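Local coordinates for protein putative aspartyl-tRNA synthetase (Leishmania major, PDB 6OD8) that probably catalyses the ATP-dependent attachment of L-aspartate to tRNA(Asp), as a type 2 class II aminoacyl-tRNA synthetase, at residues Pro421-Ile425 with Pro452-Arg456; Arg456-Met461 with Ser484-His490. One frame throughout, in Å; residues are numbered along the deposited sequence.

Contact 1: Pro421-Ile425 with Pro452-Arg456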
loop_
_atom_site.group_PDB
_atom_site.type_symbol
_atom_site.label_atom_id
_atom_site.label_comp_id
_atom_site.label_asym_id
_atom_site.label_seq_id
_atom_site.Cartn_x
_atom_site.Cartn_y
_atom_site.Cartn_z
ATOM N N PRO A 421 18.639 -31.797 -17.349
ATOM C CA PRO A 421 18.269 -30.397 -17.632
ATOM C C PRO A 421 16.861 -30.031 -17.231
ATOM O O PRO A 421 16.578 -28.835 -17.054
ATOM C CB PRO A 421 18.449 -30.276 -19.157
ATOM C CG PRO A 421 18.821 -31.650 -19.656
ATOM C CD PRO A 421 19.325 -32.429 -18.491
ATOM N N THR A 422 15.957 -31.003 -17.123
ATOM C CA THR A 422 14.570 -30.736 -16.754
ATOM C C THR A 422 14.295 -31.005 -15.282
ATOM O O THR A 422 13.183 -30.737 -14.812
ATOM C CB THR A 422 13.616 -31.573 -17.619
ATOM O OG1 THR A 422 14.067 -32.934 -17.645
ATOM C CG2 THR A 422 13.575 -31.036 -19.042
ATOM N N ASP A 423 15.281 -31.515 -14.543
ATOM C CA ASP A 423 15.093 -31.796 -13.124
ATOM C C ASP A 423 14.836 -30.503 -12.353
ATOM O O ASP A 423 15.236 -29.412 -12.766
ATOM C CB ASP A 423 16.317 -32.534 -12.557
ATOM C CG ASP A 423 16.315 -34.017 -12.911
ATOM O OD1 ASP A 423 15.300 -34.486 -13.467
ATOM O OD2 ASP A 423 17.327 -34.709 -12.649
ATOM N N ASP A 424 14.142 -30.627 -11.224
ATOM C CA ASP A 424 13.753 -29.465 -10.440
ATOM C C ASP A 424 14.825 -29.140 -9.407
ATOM O O ASP A 424 15.459 -30.036 -8.848
ATOM C CB ASP A 424 12.409 -29.706 -9.752
ATOM C CG ASP A 424 11.247 -29.803 -10.742
ATOM O OD1 ASP A 424 11.359 -29.270 -11.871
ATOM O OD2 ASP A 424 10.216 -30.412 -10.382
ATOM N N ILE A 425 15.027 -27.856 -9.163
ATOM C CA ILE A 425 16.012 -27.391 -8.195
ATOM C C ILE A 425 15.283 -27.132 -6.873
ATOM O O ILE A 425 14.649 -26.089 -6.692
ATOM C CB ILE A 425 16.754 -26.157 -8.714
ATOM C CG1 ILE A 425 17.411 -26.495 -10.066
ATOM C CG2 ILE A 425 17.796 -25.713 -7.711
ATOM C CD1 ILE A 425 18.272 -25.408 -10.672
ATOM N N PRO A 452 11.620 -25.159 -16.145
ATOM C CA PRO A 452 10.887 -26.269 -16.762
ATOM C C PRO A 452 9.380 -26.119 -16.568
ATOM O O PRO A 452 8.906 -25.641 -15.528
ATOM C CB PRO A 452 11.431 -27.508 -16.035
ATOM C CG PRO A 452 12.705 -27.056 -15.394
ATOM C CD PRO A 452 12.492 -25.623 -15.049
ATOM N N SER A 453 8.639 -26.546 -17.597
ATOM C CA SER A 453 7.186 -26.425 -17.609
ATOM C C SER A 453 6.549 -27.164 -16.437
ATOM O O SER A 453 5.558 -26.700 -15.859
ATOM C CB SER A 453 6.659 -26.942 -18.950
ATOM O OG SER A 453 5.387 -27.568 -18.831
ATOM N N SER A 454 7.120 -28.306 -16.053
ATOM C CA SER A 454 6.550 -29.104 -14.978
ATOM C C SER A 454 6.572 -28.385 -13.632
ATOM O O SER A 454 5.794 -28.747 -12.741
ATOM C CB SER A 454 7.299 -30.438 -14.878
ATOM O OG SER A 454 8.634 -30.199 -14.470
ATOM N N ALA A 455 7.419 -27.368 -13.466
ATOM C CA ALA A 455 7.529 -26.639 -12.205
ATOM C C ALA A 455 6.679 -25.365 -12.139
ATOM O O ALA A 455 6.723 -24.657 -11.122
ATOM C CB ALA A 455 8.997 -26.281 -11.940
ATOM N N ARG A 456 5.923 -25.043 -13.180
ATOM C CA ARG A 456 5.263 -23.751 -13.282
ATOM C C ARG A 456 3.750 -23.905 -13.364
ATOM O O ARG A 456 3.243 -24.931 -13.833
ATOM C CB ARG A 456 5.758 -22.976 -14.514
ATOM C CG ARG A 456 7.229 -22.624 -14.449
ATOM C CD ARG A 456 7.631 -22.072 -13.083
ATOM N NE ARG A 456 8.340 -20.817 -13.240
ATOM C CZ ARG A 456 9.152 -20.272 -12.337
ATOM N NH1 ARG A 456 9.393 -20.880 -11.188
ATOM N NH2 ARG A 456 9.729 -19.112 -12.606
#
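The Asp424 carboxylate is the flat group at this contact, and its OD1 does the touching. The methyl CB of Ala455 stands above the carboxylate plane, displaced from its centre, 3.8 Å from Asp424 OD1. Ser454 OG also approaches OD1, but at 3.9 Å the two oxygens are too far apart to bond. Asp424 CG lies opposite the carbonyl carbon and beside the backbone N (chi1 -67°), which swings the acid toward Ser454 and Ala455. The contact buries OD1, which has no polar partner in the model, although Asp424 itself lies at the surface.

The second point of touch is Pro452. Its ring carbon CG rests 3.8 Å from Thr422 O, a van der Waals approach to a backbone oxygen. Pro452 opens a short 3-10 turn, closed by Ala455 N to Pro452 O at 3.1 Å, and this turn presents Ser454 and Ala455 to the acid.

The contact is small and lies at the surface of the catalytic domain. It joins the loop between helices 404-412 and 427-441 to the loop that follows strand 445-449. Tyr404 of helix 404-412 bonds through its OH to Asp423 O and also packs on Pro452, so that helix meets both loops.

Contact 2: Arg456-Met461 with Ser484-His490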
loop_
_atom_site.group_PDB
_atom_site.type_symbol
_atom_site.label_atom_id
_atom_site.label_comp_id
_atom_site.label_asym_id
_atom_site.label_seq_id
_atom_site.Cartn_x
_atom_site.Cartn_y
_atom_site.Cartn_z
ATOM N N ARG A 456 5.923 -25.043 -13.180
ATOM C CA ARG A 456 5.263 -23.751 -13.282
ATOM C C ARG A 456 3.750 -23.905 -13.364
ATOM O O ARG A 456 3.243 -24.931 -13.833
ATOM C CB ARG A 456 5.758 -22.976 -14.514
ATOM C CG ARG A 456 7.229 -22.624 -14.449
ATOM C CD ARG A 456 7.631 -22.072 -13.083
ATOM N NE ARG A 456 8.340 -20.817 -13.240
ATOM C CZ ARG A 456 9.152 -20.272 -12.337
ATOM N NH1 ARG A 456 9.393 -20.880 -11.188
ATOM N NH2 ARG A 456 9.729 -19.112 -12.606
ATOM N N PRO A 457 3.004 -22.878 -12.936
ATOM C CA PRO A 457 1.538 -22.928 -12.956
ATOM C C PRO A 457 0.969 -22.986 -14.367
ATOM O O PRO A 457 1.642 -22.705 -15.358
ATOM C CB PRO A 457 1.142 -21.603 -12.273
ATOM C CG PRO A 457 2.301 -21.181 -11.514
ATOM C CD PRO A 457 3.506 -21.671 -12.259
ATOM N N PHE A 458 -0.332 -23.299 -14.431
ATOM C CA PHE A 458 -1.012 -23.519 -15.705
ATOM C C PHE A 458 -1.043 -22.260 -16.570
ATOM O O PHE A 458 -1.145 -22.361 -17.796
ATOM C CB PHE A 458 -2.448 -24.042 -15.462
ATOM C CG PHE A 458 -3.371 -23.026 -14.833
ATOM C CD1 PHE A 458 -4.234 -22.274 -15.622
ATOM C CD2 PHE A 458 -3.356 -22.803 -13.459
ATOM C CE1 PHE A 458 -5.062 -21.321 -15.055
ATOM C CE2 PHE A 458 -4.190 -21.846 -12.875
ATOM C CZ PHE A 458 -5.044 -21.106 -13.674
ATOM N N TYR A 459 -0.991 -21.073 -15.963
ATOM C CA TYR A 459 -1.051 -19.819 -16.718
ATOM C C TYR A 459 0.309 -19.359 -17.266
ATOM O O TYR A 459 0.387 -18.281 -17.860
ATOM C CB TYR A 459 -1.660 -18.699 -15.862
ATOM C CG TYR A 459 -1.112 -18.574 -14.455
ATOM C CD1 TYR A 459 0.113 -17.950 -14.210
ATOM C CD2 TYR A 459 -1.820 -19.074 -13.370
ATOM C CE1 TYR A 459 0.613 -17.846 -12.935
ATOM C CE2 TYR A 459 -1.325 -18.952 -12.070
ATOM C CZ TYR A 459 -0.113 -18.349 -11.871
ATOM O OH TYR A 459 0.416 -18.233 -10.612
ATOM N N THR A 460 1.371 -20.147 -17.106
ATOM C CA THR A 460 2.694 -19.754 -17.597
ATOM C C THR A 460 2.855 -20.114 -19.075
ATOM O O THR A 460 2.638 -21.269 -19.461
ATOM C CB THR A 460 3.770 -20.459 -16.782
ATOM O OG1 THR A 460 3.535 -20.203 -15.393
ATOM C CG2 THR A 460 5.165 -19.952 -17.182
ATOM N N MET A 461 3.275 -19.138 -19.893
ATOM C CA MET A 461 3.500 -19.382 -21.320
ATOM C C MET A 461 4.711 -20.281 -21.537
ATOM O O MET A 461 5.784 -20.030 -20.982
ATOM C CB MET A 461 3.702 -18.055 -22.065
ATOM C CG MET A 461 3.852 -18.198 -23.600
ATOM S SD MET A 461 2.303 -18.553 -24.433
ATOM C CE MET A 461 1.585 -16.881 -24.484
ATOM N N SER A 484 9.163 -14.970 -8.550
ATOM C CA SER A 484 9.008 -15.653 -9.829
ATOM C C SER A 484 8.287 -14.712 -10.787
ATOM O O SER A 484 7.273 -14.118 -10.411
ATOM C CB SER A 484 8.197 -16.948 -9.660
ATOM O OG SER A 484 8.878 -17.863 -8.825
ATOM N N GLY A 485 8.809 -14.569 -12.003
ATOM C CA GLY A 485 8.146 -13.786 -13.035
ATOM C C GLY A 485 7.959 -14.597 -14.300
ATOM O O GLY A 485 8.709 -15.532 -14.577
ATOM N N ALA A 486 6.947 -14.220 -15.089
ATOM C CA ALA A 486 6.700 -14.968 -16.320
ATOM C C ALA A 486 5.788 -14.199 -17.256
ATOM O O ALA A 486 5.011 -13.333 -16.832
ATOM C CB ALA A 486 6.056 -16.322 -16.037
ATOM N N GLN A 487 5.878 -14.553 -18.533
ATOM C CA GLN A 487 4.794 -14.266 -19.461
ATOM C C GLN A 487 3.611 -15.188 -19.177
ATOM O O GLN A 487 3.775 -16.408 -19.010
ATOM C CB GLN A 487 5.257 -14.451 -20.915
ATOM C CG GLN A 487 4.142 -14.146 -21.914
ATOM C CD GLN A 487 4.534 -14.363 -23.383
ATOM O OE1 GLN A 487 5.614 -14.877 -23.698
ATOM N NE2 GLN A 487 3.657 -13.940 -24.289
ATOM N N ARG A 488 2.404 -14.612 -19.169
ATOM C CA ARG A 488 1.187 -15.394 -18.998
ATOM C C ARG A 488 0.657 -15.860 -20.352
ATOM O O ARG A 488 1.002 -15.315 -21.402
ATOM C CB ARG A 488 0.088 -14.579 -18.306
ATOM C CG ARG A 488 0.579 -13.660 -17.169
ATOM C CD ARG A 488 1.293 -14.426 -16.064
ATOM N NE ARG A 488 1.677 -13.498 -14.993
ATOM C CZ ARG A 488 2.496 -13.774 -13.985
ATOM N NH1 ARG A 488 3.092 -14.969 -13.860
ATOM N NH2 ARG A 488 2.734 -12.821 -13.100
ATOM N N ILE A 489 -0.255 -16.825 -20.309
ATOM C CA ILE A 489 -0.951 -17.285 -21.511
ATOM C C ILE A 489 -2.159 -16.373 -21.698
ATOM O O ILE A 489 -3.096 -16.402 -20.890
ATOM C CB ILE A 489 -1.378 -18.752 -21.394
ATOM C CG1 ILE A 489 -0.151 -19.663 -21.221
ATOM C CG2 ILE A 489 -2.210 -19.175 -22.612
ATOM C CD1 ILE A 489 -0.498 -21.145 -21.052
ATOM N N HIS A 490 -2.148 -15.552 -22.750
ATOM C CA HIS A 490 -3.251 -14.611 -22.939
ATOM C C HIS A 490 -4.292 -15.142 -23.913
ATOM O O HIS A 490 -5.319 -14.488 -24.132
ATOM C CB HIS A 490 -2.731 -13.233 -23.387
ATOM C CG HIS A 490 -1.952 -13.267 -24.659
ATOM N ND1 HIS A 490 -0.690 -13.820 -24.746
ATOM C CD2 HIS A 490 -2.262 -12.838 -25.906
ATOM C CE1 HIS A 490 -0.258 -13.729 -25.991
ATOM N NE2 HIS A 490 -1.196 -13.149 -26.719
HETATM O O HOH W 1 3.551 -17.742 -14.384
#
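Thr460 and Arg488 are the non-hydrogen-bonded pair of a single antiparallel bridge, which joins this loop to the strand 480-487 region of the catalytic-domain sheet. Met461 N to Gln487 O (2.9 Å) is nearly straight, at 174°. Ile489 N to Tyr459 O is as short (2.9 Å) but more bent. Arg488 CA adds a CA-H...O contact to Tyr459 O at 3.2 Å. A type I turn from Pro457 to Thr460 leads into the bridge.

Met461 carries much of the side-chain packing. Its CG is anti to the backbone N (chi1 -176°), and the chain then bends twice. This brings CG against the Gln487 amide and CE to 3.6 Å from Gln487 NE2. The same methyl also touches Arg488 O and the ring of His490. Ile489 CD1 touches two backbone oxygens, Phe458 O and Thr460 O, both at 3.5 Å, while its CG1 meets Met461 SD.

Tyr459 and Arg488 run side by side. Arg488 NH1 comes to the ring edge, 3.9 Å from Tyr459 CE1, and the two planes are 83° apart, so this is not a stack. Ala486 O lies over one face of the Arg488 guanidinium. A water in the plane at its edge bonds Thr460 OG1 and, weakly, accepts from Arg488 NH1. Thr460 CG2 meets Ala486 CB. Arg456 NH1 and Ser484 OG stay 3.9 Å apart; Asp474 OD1 receives a salt bridge from Arg456 and a hydrogen bond from Ser484.

Several polar ends are held from outside the two segments: Arg488 pairs with Glu317, and Gln487 bonds Ser65 and Val63 of the second subunit, whose Met62 packs on Met461. Backbone bonds hold the pairing, Met461 and Ile489 pack largely against polar groups, and the Gln487 amide ties it to the dimer interface.

In the fold
Both contacts use the loop between strands 445-449 and 472-477, and they share Arg456, which touches across contact 2 alone. Their centres are 14 Å apart, and no other touch links them. Contact 1 is a surface touch, with a carboxylate against the 3-10 turn and a proline against a backbone carbonyl. Contact 2 is buried and about three times larger, and it has backbone bonds that tie the loop to strand 480-487 and the residues that follow it, in the large mixed sheet of the class II catalytic domain. Contact 2 also reaches the second subunit, whereas no other chain of the assembly touches contact 1.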